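Local coordinates for PKS_KS domain-containing protein (Photorhabdus luminescens subsp. laumondii, PDB 6SMO) that probably acts as a beta-ketoacyl synthase that extends acyl chains, and holds here a polyketone chain covalently bound in its pocket, at residues 189-194 against 367-372; 256-261 against 334-339. All coordinates share one frame; numbering follows the deposited sequence.

Contact 1 (189-194 against 367-372); sequences TGCAAG and TGHALA. With LKZ (3,5,7,9,11-pentakis(oxidanylidene)dodecanal), chain H.
Cys-191 and Leu-371 meet inside the ketosynthase active site of a thiolase-like fold, where the sulfur carries the acyl chain. Cys-191 SG is covalently bonded to C11 of LKZ, the carbon bearing O19. The cysteine is presented by a type II' turn from Thr-189 to Ala-192, in which Gly-190 takes the first corner with positive phi. Cys-191 SG lies anti to its carbonyl carbon and beside its backbone N (chi1 -65°), 3.5 Å from Leu-371 CB. The ring of His-369 approaches from beyond O19, with NE2 2.9 Å from LKZ O19; both O19 and the sulfur stand obliquely to the ring. With His-332, whose ring meets that of His-369 at a steep angle, this is consistent with the Cys-His-His active site of beta-ketoacyl synthases. Cys-191 N makes a weak, bent hydrogen bond to LKZ O23 (3.4 Å, 137°), and Phe-428 N is also hydrogen-bonded to LKZ. Behind the sulfur the backbones come close, Cys-191 CA and Ala-372 CA being 4.1 Å apart. Ala-372 CB fits against Gly-190 O at 3.4 Å and Ala-193 CB at 3.9 Å; with Gly-194, these residues are all small, which suits the close backbones. No direct hydrogen bond joins the segments, but Asn-375 ND2 donates to Cys-191 O. The contact thus lies where helices 193-206 and 372-388 begin, with Ala-192 resting on strand 431-438 and Leu-371 and Ala-372 on strand 212-219, while Thr-189 packs on Gln-139 of the neighbouring Ketoacyl_synth_N domain-containing protein.

Contact 2 (256-261 against 334-339); sequences DGFVIA and SSTAQN
Gly-257 and Ser-335 supply the direct hydrogen bond between the loop segment 256-261 and the start of helix 337-350 with the turn before it: Gly-257 N donates to Ser-335 O at 3.2 Å (N-H...O 141°). Gly-257 O and Ser-335 O, 3.0 Å apart, are both acceptors and cannot bond each other; water 1 meets Gly-257 O at 2.6 Å, lies 2.7 Å from Ser-335 OG and accepts weakly from Asp-256 N. Water 2 accepts from Val-259 N at 3.0 Å and donates to Ser-334 O at 2.8 Å, an oxygen also approached by Phe-258 CA in a CA-H...O contact (3.3 Å). In apolar packing, the Thr-336 methyl CG2 lies first on the Gly-257 and Phe-258 backbone, then at the Phe-258 ring edge, 4.1 Å from CD2, while Phe-258 CB lies on the Ser-334 backbone. With chi1 at 62°, Thr-336 OG1 sits between backbone N and carbonyl carbon and, as N-cap, accepts a weak bond from Asn-339 N. Ser-335 OG also bonds Cys-249 N; Asp-256 OD1 forms a salt bridge with Arg-239 and a hydrogen bond with Ser-237. Amide and water thus serve the two neighbouring carbonyls separately, with the Thr-336 methyl and Phe-258 CB filling in.

The 172 residues between the segments of contact 1 enclose all of contact 2, yet the two centres lie only 12 Å apart. Backbone bonds probably join them directly: His-369 N is 2.6 Å from Val-259 O, and His-369 O is 2.7 Å from Ala-261 N, so segment 256-261 grips the histidine residue from both its amide and its carbonyl. Their side chains meet too, with His-369 CB 3.5 Å from Phe-258 CD1 and the two rings edge-to-face. Phe-258 also meets the pocket residue Phe-230 edge-to-face, and its side chain lies about 5 Å from LKZ. Contact 2 therefore belongs to the second shell behind the acyl pocket of contact 1.

Contact 1 (189-194 against 367-372)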
loop_
_atom_site.group_PDB
_atom_site.type_symbol
_atom_site.label_atom_id
_atom_site.label_comp_id
_atom_site.label_asym_id
_atom_site.label_seq_id
_atom_site.Cartn_x
_atom_site.Cartn_y
_atom_site.Cartn_z
ATOM N N THR B 189 -0.683 0.817 0.917
ATOM C CA THR B 189 0.227 0.844 2.091
ATOM C C THR B 189 -0.279 -0.031 3.243
ATOM O O THR B 189 -0.386 0.490 4.347
ATOM C CB THR B 189 0.410 2.281 2.582
ATOM O OG1 THR B 189 -0.878 2.889 2.537
ATOM C CG2 THR B 189 1.366 3.073 1.723
ATOM N N GLY B 190 -0.536 -1.317 3.001
ATOM C CA GLY B 190 -1.002 -2.233 4.058
ATOM C C GLY B 190 -2.284 -1.789 4.742
ATOM O O GLY B 190 -3.267 -1.527 4.052
ATOM N N CYS B 191 -2.237 -1.745 6.076
ATOM C CA CYS B 191 -3.339 -1.398 6.966
ATOM C C CYS B 191 -3.403 0.078 7.267
ATOM O O CYS B 191 -4.185 0.476 8.113
ATOM C CB CYS B 191 -3.133 -2.210 8.234
ATOM S SG CYS B 191 -3.339 -3.921 7.703
ATOM N N ALA B 192 -2.567 0.878 6.608
ATOM C CA ALA B 192 -2.667 2.348 6.755
ATOM C C ALA B 192 -3.230 2.976 5.472
ATOM O O ALA B 192 -3.525 4.163 5.490
ATOM C CB ALA B 192 -1.334 2.928 7.144
ATOM N N ALA B 193 -3.419 2.160 4.433
ATOM C CA ALA B 193 -3.909 2.516 3.078
ATOM C C ALA B 193 -5.237 3.279 3.160
ATOM O O ALA B 193 -5.401 4.245 2.390
ATOM C CB ALA B 193 -4.042 1.261 2.251
ATOM N N GLY B 194 -6.141 2.856 4.049
ATOM C CA GLY B 194 -7.464 3.481 4.253
ATOM C C GLY B 194 -7.358 4.974 4.519
ATOM O O GLY B 194 -7.991 5.745 3.771
ATOM N N THR B 367 -16.035 -5.531 15.045
ATOM C CA THR B 367 -15.891 -5.765 13.581
ATOM C C THR B 367 -14.778 -6.778 13.283
ATOM O O THR B 367 -14.883 -7.467 12.250
ATOM C CB THR B 367 -15.597 -4.459 12.831
ATOM O OG1 THR B 367 -14.521 -3.795 13.494
ATOM C CG2 THR B 367 -16.797 -3.540 12.753
ATOM N N GLY B 368 -13.752 -6.854 14.136
ATOM C CA GLY B 368 -12.485 -7.545 13.827
ATOM C C GLY B 368 -11.606 -6.661 12.960
ATOM O O GLY B 368 -11.917 -5.458 12.850
ATOM N N HIS B 369 -10.564 -7.243 12.363
ATOM C CA HIS B 369 -9.564 -6.482 11.572
ATOM C C HIS B 369 -9.713 -6.751 10.072
ATOM O O HIS B 369 -9.423 -7.859 9.640
ATOM C CB HIS B 369 -8.155 -6.783 12.105
ATOM C CG HIS B 369 -7.128 -5.765 11.739
ATOM N ND1 HIS B 369 -7.372 -4.764 10.844
ATOM C CD2 HIS B 369 -5.849 -5.613 12.120
ATOM C CE1 HIS B 369 -6.298 -4.031 10.698
ATOM N NE2 HIS B 369 -5.358 -4.527 11.471
ATOM N N ALA B 370 -10.085 -5.718 9.319
ATOM C CA ALA B 370 -10.296 -5.780 7.856
ATOM C C ALA B 370 -9.108 -5.139 7.135
ATOM O O ALA B 370 -9.281 -4.732 5.998
ATOM C CB ALA B 370 -11.598 -5.120 7.491
ATOM N N LEU B 371 -7.976 -5.021 7.826
ATOM C CA LEU B 371 -6.712 -4.462 7.282
ATOM C C LEU B 371 -6.940 -3.022 6.832
ATOM O O LEU B 371 -7.247 -2.195 7.686
ATOM C CB LEU B 371 -6.141 -5.345 6.166
ATOM C CG LEU B 371 -6.278 -6.855 6.358
ATOM C CD1 LEU B 371 -5.556 -7.602 5.257
ATOM C CD2 LEU B 371 -5.765 -7.296 7.715
ATOM N N ALA B 372 -6.739 -2.741 5.545
ATOM C CA ALA B 372 -6.934 -1.390 4.975
ATOM C C ALA B 372 -8.390 -0.959 5.155
ATOM O O ALA B 372 -8.618 0.190 5.541
ATOM C CB ALA B 372 -6.576 -1.417 3.516
HETATM C C4 LKZ H . -0.817 -11.580 3.329
HETATM C C5 LKZ H . -0.237 -10.287 2.813
HETATM C C6 LKZ H . -1.142 -9.052 2.839
HETATM C C7 LKZ H . -0.622 -8.089 3.884
HETATM C C8 LKZ H . -1.292 -6.722 4.061
HETATM C C10 LKZ H . -1.391 -4.889 8.956
HETATM C C22 LKZ H . -1.264 -12.398 2.133
HETATM C C11 LKZ H . -2.888 -4.837 8.783
HETATM O O19 LKZ H . -3.643 -5.560 9.408
HETATM C C3 LKZ H . -0.868 -4.929 7.533
HETATM O O23 LKZ H . -0.041 -4.118 7.155
HETATM C C2 LKZ H . -1.519 -5.934 6.572
HETATM C C9 LKZ H . -0.674 -6.080 5.306
HETATM O O20 LKZ H . 0.503 -5.775 5.300
HETATM O O21 LKZ H . 0.288 -8.428 4.609
HETATM O O22 LKZ H . 0.901 -10.260 2.372
HETATM O O24 LKZ H . -0.561 -13.264 1.634
HETATM C C23 LKZ H . -2.645 -12.078 1.595
#

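Contact 2 (256-261 against 334-339)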
loop_
_atom_site.group_PDB
_atom_site.type_symbol
_atom_site.label_atom_id
_atom_site.label_comp_id
_atom_site.label_asym_id
_atom_site.label_seq_id
_atom_site.Cartn_x
_atom_site.Cartn_y
_atom_site.Cartn_z
ATOM N N ASP B 256 -4.182 -11.639 22.583
ATOM C CA ASP B 256 -3.072 -12.466 22.034
ATOM C C ASP B 256 -3.024 -12.413 20.498
ATOM O O ASP B 256 -2.304 -13.252 19.918
ATOM C CB ASP B 256 -3.208 -13.921 22.495
ATOM C CG ASP B 256 -4.446 -14.620 21.957
ATOM O OD1 ASP B 256 -5.514 -13.978 21.922
ATOM O OD2 ASP B 256 -4.330 -15.797 21.567
ATOM N N GLY B 257 -3.737 -11.479 19.857
ATOM C CA GLY B 257 -3.786 -11.358 18.385
ATOM C C GLY B 257 -5.095 -10.764 17.892
ATOM O O GLY B 257 -6.052 -10.699 18.687
ATOM N N PHE B 258 -5.138 -10.356 16.617
ATOM C CA PHE B 258 -6.313 -9.717 15.966
ATOM C C PHE B 258 -7.177 -10.790 15.289
ATOM O O PHE B 258 -6.621 -11.740 14.707
ATOM C CB PHE B 258 -5.874 -8.621 14.986
ATOM C CG PHE B 258 -5.198 -9.080 13.717
ATOM C CD1 PHE B 258 -5.942 -9.501 12.625
ATOM C CD2 PHE B 258 -3.816 -9.050 13.598
ATOM C CE1 PHE B 258 -5.319 -9.909 11.454
ATOM C CE2 PHE B 258 -3.195 -9.456 12.427
ATOM C CZ PHE B 258 -3.947 -9.884 11.357
ATOM N N VAL B 259 -8.501 -10.639 15.386
ATOM C CA VAL B 259 -9.509 -11.447 14.636
ATOM C C VAL B 259 -9.654 -10.826 13.242
ATOM O O VAL B 259 -10.149 -9.686 13.162
ATOM C CB VAL B 259 -10.862 -11.499 15.373
ATOM C CG1 VAL B 259 -11.951 -12.146 14.529
ATOM C CG2 VAL B 259 -10.743 -12.202 16.716
ATOM N N ILE B 260 -9.229 -11.544 12.195
ATOM C CA ILE B 260 -9.286 -11.071 10.778
ATOM C C ILE B 260 -10.756 -10.929 10.364
ATOM O O ILE B 260 -11.589 -11.718 10.851
ATOM C CB ILE B 260 -8.503 -12.007 9.834
ATOM C CG1 ILE B 260 -8.235 -11.341 8.482
ATOM C CG2 ILE B 260 -9.206 -13.348 9.673
ATOM C CD1 ILE B 260 -7.118 -11.985 7.693
ATOM N N ALA B 261 -11.048 -9.953 9.500
ATOM C CA ALA B 261 -12.411 -9.591 9.045
ATOM C C ALA B 261 -12.364 -9.123 7.587
ATOM O O ALA B 261 -11.253 -8.926 7.066
ATOM C CB ALA B 261 -12.976 -8.518 9.944
ATOM N N SER B 334 -5.946 -3.103 17.334
ATOM C CA SER B 334 -6.008 -4.451 16.700
ATOM C C SER B 334 -6.233 -5.598 17.703
ATOM O O SER B 334 -6.659 -6.677 17.273
ATOM C CB SER B 334 -4.835 -4.704 15.801
ATOM O OG SER B 334 -3.620 -4.493 16.483
ATOM N N SER B 335 -5.880 -5.396 18.970
ATOM C CA SER B 335 -5.989 -6.408 20.057
ATOM C C SER B 335 -4.803 -7.381 19.994
ATOM O O SER B 335 -4.973 -8.548 20.395
ATOM C CB SER B 335 -7.314 -7.137 20.014
ATOM O OG SER B 335 -7.477 -7.960 21.160
ATOM N N THR B 336 -3.648 -6.914 19.506
ATOM C CA THR B 336 -2.329 -7.590 19.645
ATOM C C THR B 336 -1.621 -7.002 20.870
ATOM O O THR B 336 -2.001 -5.890 21.287
ATOM C CB THR B 336 -1.470 -7.437 18.383
ATOM O OG1 THR B 336 -1.220 -6.047 18.176
ATOM C CG2 THR B 336 -2.114 -8.032 17.149
ATOM N N ALA B 337 -0.635 -7.721 21.413
ATOM C CA ALA B 337 0.127 -7.334 22.625
ATOM C C ALA B 337 0.898 -6.030 22.375
ATOM O O ALA B 337 0.953 -5.196 23.300
ATOM C CB ALA B 337 1.055 -8.455 23.030
ATOM N N GLN B 338 1.448 -5.855 21.167
ATOM C CA GLN B 338 2.438 -4.791 20.835
ATOM C C GLN B 338 1.741 -3.516 20.338
ATOM O O GLN B 338 2.292 -2.425 20.588
ATOM C CB GLN B 338 3.432 -5.303 19.790
ATOM C CG GLN B 338 4.302 -6.447 20.294
ATOM C CD GLN B 338 5.430 -6.776 19.347
ATOM O OE1 GLN B 338 5.507 -7.873 18.798
ATOM N NE2 GLN B 338 6.320 -5.818 19.144
ATOM N N ASN B 339 0.595 -3.636 19.657
ATOM C CA ASN B 339 -0.124 -2.489 19.034
ATOM C C ASN B 339 -0.784 -1.622 20.114
ATOM O O ASN B 339 -0.637 -0.387 20.045
ATOM C CB ASN B 339 -1.182 -2.943 18.025
ATOM C CG ASN B 339 -1.931 -1.783 17.403
ATOM O OD1 ASN B 339 -3.074 -1.511 17.766
ATOM N ND2 ASN B 339 -1.293 -1.082 16.480
HETATM O O HOH W 1 -6.974 -10.610 21.135
HETATM O O HOH W 2 -8.993 -7.726 16.138
#